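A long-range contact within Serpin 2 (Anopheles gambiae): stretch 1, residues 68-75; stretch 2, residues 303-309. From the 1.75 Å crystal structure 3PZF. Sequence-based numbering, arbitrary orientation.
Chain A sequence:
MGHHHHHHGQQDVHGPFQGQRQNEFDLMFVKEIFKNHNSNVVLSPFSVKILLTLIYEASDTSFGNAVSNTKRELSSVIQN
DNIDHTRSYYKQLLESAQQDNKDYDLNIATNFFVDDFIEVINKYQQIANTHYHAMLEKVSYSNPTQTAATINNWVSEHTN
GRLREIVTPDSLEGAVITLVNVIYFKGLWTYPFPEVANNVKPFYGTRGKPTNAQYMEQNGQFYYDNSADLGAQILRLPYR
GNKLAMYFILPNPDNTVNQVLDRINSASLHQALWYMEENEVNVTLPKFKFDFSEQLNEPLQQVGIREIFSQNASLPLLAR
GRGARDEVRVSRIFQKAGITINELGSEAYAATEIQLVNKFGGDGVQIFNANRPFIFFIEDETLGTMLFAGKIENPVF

Stretch 1 68-75: SNTKRELS
Stretch 2 (303-309) VGIREIF

Stretch 1 holds a short helix that begins at Asn69 and includes Glu73, opened by Ser68 as N-cap: its OG accepts from Lys71 N at 3.3 Å and, weakly, from Thr70 N at 3.3 Å. Stretch 2 leaves a preceding helix at Val303, passes through Gly304 (phi/psi 105/2, where a CB would jam against the preceding carbonyl O) and Ile305 (-97/93), then enters a 3-10 turn at 307-309, with Phe309 N hydrogen-bonded to Arg306 O at 3.0 Å. The two stretches run roughly antiparallel: Thr70 CA lies 5.4 Å from Glu307 CA, and Glu73 CA 5.9 Å from Ile305 CA.

The rule here is one carboxylate oxygen shared by two successive backbone amides. The CA-to-CB bond of Glu73 points toward stretch 2, and with chi1 m and chi2 t its OE1 accepts from Glu307 N at 2.9 Å and Arg306 N at 3.0 Å, both nearly straight. Water 1 donates to Glu73 OE1 at 2.5 Å and accepts from Ile308 N at 3.2 Å, linking Glu73 to the next amide along, that of Ile308. Glu307 (chi1 t, chi2 98°) reaches back, its CG 3.0 Å from Thr70 OG1 and its OE1 3.2 Å from Asn69 CB.

Apolar packing completes the contact: Leu74 (m, t) sets CD2 4.0 Å from Ile305 CG2 (m, t), and Thr70 CG2 (chi1 m) lies 3.9 Å from Ile308 CG2 (p, t).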

# COMPACT_ATOMS: atom_id res chain seq x y z
N SER A 68 27.38 6.98 -4.05
CA SER A 68 26.87 6.89 -5.42
C SER A 68 25.48 7.50 -5.49
O SER A 68 24.86 7.74 -4.46
CB SER A 68 26.84 5.44 -5.92
OG SER A 68 25.66 4.77 -5.49
N ASN A 69 24.98 7.75 -6.69
CA ASN A 69 23.65 8.34 -6.82
C ASN A 69 22.55 7.37 -6.42
O ASN A 69 21.46 7.80 -6.04
CB ASN A 69 23.41 8.84 -8.25
CG ASN A 69 23.44 10.35 -8.34
OD1 ASN A 69 23.65 11.05 -7.34
ND2 ASN A 69 23.25 10.87 -9.55
N THR A 70 22.82 6.07 -6.50
CA THR A 70 21.87 5.07 -6.01
C THR A 70 21.75 5.16 -4.49
O THR A 70 20.66 5.36 -3.96
CB THR A 70 22.31 3.66 -6.36
OG1 THR A 70 22.18 3.44 -7.77
CG2 THR A 70 21.46 2.63 -5.60
N LYS A 71 22.87 4.99 -3.78
CA LYS A 71 22.85 5.13 -2.33
C LYS A 71 22.17 6.43 -1.94
O LYS A 71 21.33 6.46 -1.05
CB LYS A 71 24.27 5.09 -1.74
CG LYS A 71 24.30 5.34 -0.23
CD LYS A 71 25.68 5.09 0.38
CE LYS A 71 25.59 5.02 1.90
NZ LYS A 71 26.93 4.80 2.50
N ARG A 72 22.53 7.50 -2.64
CA ARG A 72 22.03 8.83 -2.33
C ARG A 72 20.53 8.95 -2.51
O ARG A 72 19.85 9.50 -1.65
CB ARG A 72 22.73 9.87 -3.21
N GLU A 73 20.01 8.43 -3.62
CA GLU A 73 18.60 8.60 -3.96
C GLU A 73 17.69 7.72 -3.10
O GLU A 73 16.59 8.12 -2.76
CB GLU A 73 18.34 8.30 -5.44
CG GLU A 73 18.76 9.42 -6.39
CD GLU A 73 18.73 9.01 -7.86
OE1 GLU A 73 18.25 7.90 -8.18
OE2 GLU A 73 19.19 9.82 -8.69
N LEU A 74 18.15 6.52 -2.75
CA LEU A 74 17.33 5.62 -1.95
C LEU A 74 17.29 6.11 -0.50
O LEU A 74 16.95 5.35 0.41
CB LEU A 74 17.88 4.18 -2.04
CG LEU A 74 17.91 3.58 -3.45
CD1 LEU A 74 18.46 2.15 -3.50
CD2 LEU A 74 16.51 3.64 -4.02
N SER A 75 17.59 7.39 -0.30
CA SER A 75 17.91 7.95 1.02
C SER A 75 16.76 8.00 2.00
O SER A 75 16.88 7.50 3.12
CB SER A 75 18.42 9.38 0.86
OG SER A 75 17.36 10.25 0.53
N VAL A 303 9.40 10.65 -9.03
CA VAL A 303 9.64 11.21 -7.71
C VAL A 303 11.14 11.26 -7.36
O VAL A 303 11.49 11.53 -6.22
CB VAL A 303 8.88 10.44 -6.61
CG1 VAL A 303 7.37 10.55 -6.82
CG2 VAL A 303 9.33 8.99 -6.55
N GLY A 304 12.02 11.01 -8.34
CA GLY A 304 13.45 11.22 -8.15
C GLY A 304 14.30 9.96 -7.97
O GLY A 304 15.51 10.05 -7.77
N ILE A 305 13.67 8.80 -8.04
CA ILE A 305 14.39 7.54 -7.92
C ILE A 305 14.69 7.00 -9.32
O ILE A 305 13.87 6.32 -9.94
CB ILE A 305 13.59 6.53 -7.08
CG1 ILE A 305 13.33 7.12 -5.70
CG2 ILE A 305 14.36 5.21 -6.97
CD1 ILE A 305 12.51 6.24 -4.81
N ARG A 306 15.87 7.34 -9.84
CA ARG A 306 16.15 7.16 -11.26
C ARG A 306 17.41 6.32 -11.52
O ARG A 306 17.48 5.57 -12.49
CB ARG A 306 16.30 8.54 -11.93
CG ARG A 306 15.14 9.50 -11.62
CD ARG A 306 15.25 10.83 -12.37
NE ARG A 306 14.22 10.99 -13.40
CZ ARG A 306 13.18 11.81 -13.32
NH1 ARG A 306 12.99 12.58 -12.25
NH2 ARG A 306 12.30 11.87 -14.32
N GLU A 307 18.41 6.46 -10.66
CA GLU A 307 19.70 5.80 -10.90
C GLU A 307 19.58 4.26 -10.98
O GLU A 307 20.33 3.63 -11.72
CB GLU A 307 20.70 6.18 -9.81
CG GLU A 307 22.07 5.54 -9.97
CD GLU A 307 23.09 6.45 -10.63
OE1 GLU A 307 24.27 6.41 -10.21
OE2 GLU A 307 22.72 7.19 -11.57
N ILE A 308 18.65 3.67 -10.23
CA ILE A 308 18.49 2.20 -10.26
C ILE A 308 17.90 1.69 -11.58
O ILE A 308 17.92 0.49 -11.87
CB ILE A 308 17.62 1.70 -9.09
CG1 ILE A 308 16.26 2.39 -9.09
CG2 ILE A 308 18.31 1.96 -7.75
CD1 ILE A 308 15.27 1.74 -8.16
N PHE A 309 17.37 2.60 -12.40
CA PHE A 309 16.88 2.22 -13.72
C PHE A 309 17.84 2.65 -14.82
O PHE A 309 17.56 2.49 -16.01
CB PHE A 309 15.48 2.81 -13.96
CG PHE A 309 14.52 2.48 -12.86
CD1 PHE A 309 14.11 1.17 -12.66
CD2 PHE A 309 14.06 3.46 -11.99
CE1 PHE A 309 13.24 0.84 -11.62
CE2 PHE A 309 13.19 3.14 -10.95
CZ PHE A 309 12.78 1.84 -10.76
O HOH W 1 18.11 5.48 -7.65